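Local coordinates for protein tripeptidase (Staphylococcus aureus subsp. aureus, PDB 3RZA) that probably cleaves short peptides as a metal-dependent tripeptidase of the M20/M25/M40 family, binding zinc and calcium ions, at residues A189-P199 against L332-G341. Sequence-based numbering, arbitrary orientation. Where two conformers were deposited one is given.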
loop_
_atom_site.group_PDB
_atom_site.type_symbol
_atom_site.label_atom_id
_atom_site.label_comp_id
_atom_site.label_asym_id
_atom_site.label_seq_id
_atom_site.Cartn_x
_atom_site.Cartn_y
_atom_site.Cartn_z
ATOM N N ALA A 189 14.573 27.541 13.175
ATOM C CA ALA A 189 15.303 27.834 14.398
ATOM C C ALA A 189 14.934 29.254 14.810
ATOM O O ALA A 189 14.437 30.031 14.010
ATOM C CB ALA A 189 16.837 27.700 14.192
ATOM N N ASP A 190 15.157 29.567 16.071
ATOM C CA ASP A 190 14.879 30.897 16.594
ATOM C C ASP A 190 15.692 31.950 15.811
ATOM O O ASP A 190 16.833 31.672 15.362
ATOM C CB ASP A 190 15.255 30.986 18.083
ATOM C CG ASP A 190 14.450 30.021 18.990
ATOM O OD1 ASP A 190 13.407 29.451 18.573
ATOM O OD2 ASP A 190 14.897 29.834 20.138
ATOM N N VAL A 191 15.133 33.150 15.662
ATOM C CA VAL A 191 15.900 34.263 15.079
ATOM C C VAL A 191 17.143 34.568 15.967
ATOM O O VAL A 191 17.038 34.626 17.202
ATOM C CB VAL A 191 15.048 35.524 14.857
ATOM C CG1 VAL A 191 15.869 36.634 14.174
ATOM C CG2 VAL A 191 13.797 35.190 14.002
ATOM N N GLY A 192 18.317 34.657 15.322
ATOM C CA GLY A 192 19.604 34.822 16.005
ATOM C C GLY A 192 20.332 33.498 16.243
ATOM O O GLY A 192 21.430 33.489 16.801
ATOM N N THR A 193 19.712 32.379 15.841
ATOM C CA THR A 193 20.393 31.085 15.711
ATOM C C THR A 193 20.768 30.857 14.253
ATOM O O THR A 193 19.979 31.164 13.359
ATOM C CB THR A 193 19.491 29.955 16.227
ATOM O OG1 THR A 193 19.240 30.197 17.619
ATOM C CG2 THR A 193 20.152 28.578 16.044
ATOM N N THR A 194 21.992 30.350 14.024
ATOM C CA THR A 194 22.552 30.148 12.671
ATOM C C THR A 194 22.858 28.669 12.495
ATOM O O THR A 194 23.549 28.086 13.314
ATOM C CB THR A 194 23.877 30.958 12.487
ATOM O OG1 THR A 194 23.638 32.317 12.821
ATOM C CG2 THR A 194 24.393 30.880 11.058
ATOM N N VAL A 195 22.323 28.065 11.427
ATOM C CA VAL A 195 22.711 26.737 11.019
ATOM C C VAL A 195 24.050 26.820 10.266
ATOM O O VAL A 195 24.111 27.451 9.203
ATOM C CB VAL A 195 21.660 26.115 10.087
ATOM C CG1 VAL A 195 22.163 24.796 9.537
ATOM C CG2 VAL A 195 20.308 25.968 10.803
ATOM N N VAL A 196 25.086 26.176 10.805
ATOM C CA VAL A 196 26.463 26.156 10.195
ATOM C C VAL A 196 26.810 24.852 9.490
ATOM O O VAL A 196 27.882 24.740 8.868
ATOM C CB VAL A 196 27.581 26.517 11.234
ATOM C CG1 VAL A 196 27.313 27.935 11.807
ATOM C CG2 VAL A 196 27.715 25.433 12.383
ATOM N N GLY A 197 25.906 23.877 9.550
ATOM C CA GLY A 197 26.099 22.642 8.864
ATOM C C GLY A 197 24.793 21.939 8.681
ATOM O O GLY A 197 23.858 22.171 9.439
ATOM N N ALA A 198 24.734 21.090 7.658
ATOM C CA ALA A 198 23.518 20.342 7.286
ATOM C C ALA A 198 23.990 19.016 6.690
ATOM O O ALA A 198 25.099 18.966 6.157
ATOM C CB ALA A 198 22.683 21.155 6.261
ATOM N N PRO A 199 23.173 17.933 6.792
ATOM C CA PRO A 199 23.627 16.604 6.364
ATOM C C PRO A 199 23.487 16.367 4.857
ATOM O O PRO A 199 22.833 17.167 4.141
ATOM C CB PRO A 199 22.681 15.680 7.109
ATOM C CG PRO A 199 21.376 16.423 7.064
ATOM C CD PRO A 199 21.734 17.910 7.111
ATOM N N LEU A 332 20.143 38.639 20.954
ATOM C CA LEU A 332 19.634 37.286 20.656
ATOM C C LEU A 332 20.744 36.291 20.993
ATOM O O LEU A 332 21.882 36.691 21.243
ATOM C CB LEU A 332 19.217 37.195 19.183
ATOM C CG LEU A 332 18.274 38.313 18.658
ATOM C CD1 LEU A 332 17.904 38.036 17.223
ATOM C CD2 LEU A 332 17.016 38.447 19.499
ATOM N N SER A 333 20.399 35.014 21.042
ATOM C CA SER A 333 21.306 33.964 21.565
ATOM C C SER A 333 22.685 33.865 20.870
ATOM O O SER A 333 23.663 33.534 21.514
ATOM C CB SER A 333 20.633 32.592 21.480
ATOM O OG SER A 333 20.608 32.141 20.121
ATOM N N ALA A 334 22.743 34.126 19.572
ATOM C CA ALA A 334 23.998 33.970 18.776
ATOM C C ALA A 334 24.563 32.545 18.747
ATOM O O ALA A 334 25.769 32.364 18.555
ATOM C CB ALA A 334 25.100 34.982 19.229
ATOM N N ASN A 335 23.683 31.547 18.878
ATOM C CA ASN A 335 24.029 30.123 18.825
ATOM C C ASN A 335 24.294 29.678 17.381
ATOM O O ASN A 335 23.779 30.287 16.439
ATOM C CB ASN A 335 22.885 29.269 19.398
ATOM C CG ASN A 335 22.658 29.505 20.884
ATOM O OD1 ASN A 335 23.588 29.811 21.622
ATOM N ND2 ASN A 335 21.422 29.342 21.325
ATOM N N THR A 336 25.083 28.639 17.227
ATOM C CA THR A 336 25.345 28.006 15.973
ATOM C C THR A 336 24.925 26.554 16.157
ATOM O O THR A 336 25.279 25.943 17.171
ATOM C CB THR A 336 26.818 28.071 15.660
ATOM O OG1 THR A 336 27.556 27.480 16.735
ATOM C CG2 THR A 336 27.239 29.518 15.503
ATOM N N ILE A 337 24.139 26.025 15.226
ATOM C CA ILE A 337 23.646 24.654 15.316
ATOM C C ILE A 337 23.929 23.890 14.022
ATOM O O ILE A 337 24.404 24.449 13.025
ATOM C CB ILE A 337 22.089 24.601 15.671
ATOM C CG1 ILE A 337 21.231 25.267 14.589
ATOM C CG2 ILE A 337 21.818 25.211 17.075
ATOM C CD1 ILE A 337 19.734 24.978 14.739
ATOM N N ILE A 338 23.610 22.611 14.069
ATOM C CA ILE A 338 23.605 21.733 12.930
ATOM C C ILE A 338 22.124 21.379 12.677
ATOM O O ILE A 338 21.396 21.116 13.630
ATOM C CB ILE A 338 24.464 20.493 13.275
ATOM C CG1 ILE A 338 25.941 20.897 13.501
ATOM C CG2 ILE A 338 24.443 19.543 12.247
ATOM C CD1 ILE A 338 26.607 21.588 12.303
ATOM N N SER A 339 21.692 21.453 11.414
ATOM C CA SER A 339 20.295 21.190 11.032
ATOM C C SER A 339 20.098 19.716 10.744
ATOM O O SER A 339 21.053 18.992 10.560
ATOM C CB SER A 339 19.907 21.987 9.793
ATOM O OG SER A 339 20.710 21.630 8.683
ATOM N N GLY A 340 18.835 19.295 10.706
ATOM C CA GLY A 340 18.456 17.940 10.317
ATOM C C GLY A 340 18.173 17.749 8.838
ATOM O O GLY A 340 18.011 16.612 8.400
ATOM N N GLY A 341 18.112 18.847 8.064
ATOM C CA GLY A 341 17.721 18.782 6.662
ATOM C C GLY A 341 18.411 19.806 5.780
ATOM O O GLY A 341 19.327 20.515 6.211
HETATM O O HOH W 1 18.232 32.491 18.799
HETATM O O HOH W 2 23.836 32.830 15.520
HETATM O O HOH W 3 18.863 28.556 19.784
#
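T194 and V195 pair with T336 and I337 as two parallel bridges, which place strand 336-338 beside strand 194-198 in the mixed sheet of the metal-binding part of this M20-family peptidase. The two short axes approach to 4.5 Å and their N-to-C directions differ by 42°, a parallel but twisted pair. Three backbone bonds define the ladder: T194 N to N335 O, I337 N to T194 O (2.9 Å) and V196 N to I337 O. Beyond V196 the register slips by one residue, so that G197 lies opposite I338 and S339 N donates to G197 O at an N-H...O angle of 172°. V195 makes its backbone bonds with I357, so the T193-V195 part runs between 336-338 and 355-359; farther along, V196 and A198 bond I313 and F311.

On the face carrying V195 and I337, the isoleucine's CG1 sits between its own N and carbonyl carbon (chi1 62°), and its CG1 and CD1 lie against T193 CG2, crossing that side chain at about a right angle; CD1 continues to A189 CB at 4.0 Å. On the face of T336 and I338, T336 CB meets V196 CG1, while I338 CD1 folds back over the G197 backbone, 3.6 Å from G197 CA, where the glycine has no side chain to obstruct it.

Ahead of the ladder, the type II turn D190-T193 presents V191 O to L332 CD1 at 3.5 Å, and helix 374-393 touches both V191 and L332. Waters bridge the two segments at this end: one joins V191 O, T193 OG1 and S333 OG, and a second donates to both G192 O and N335 O while accepting from T194 OG1, its oxygen 2.7 Å from N335 O.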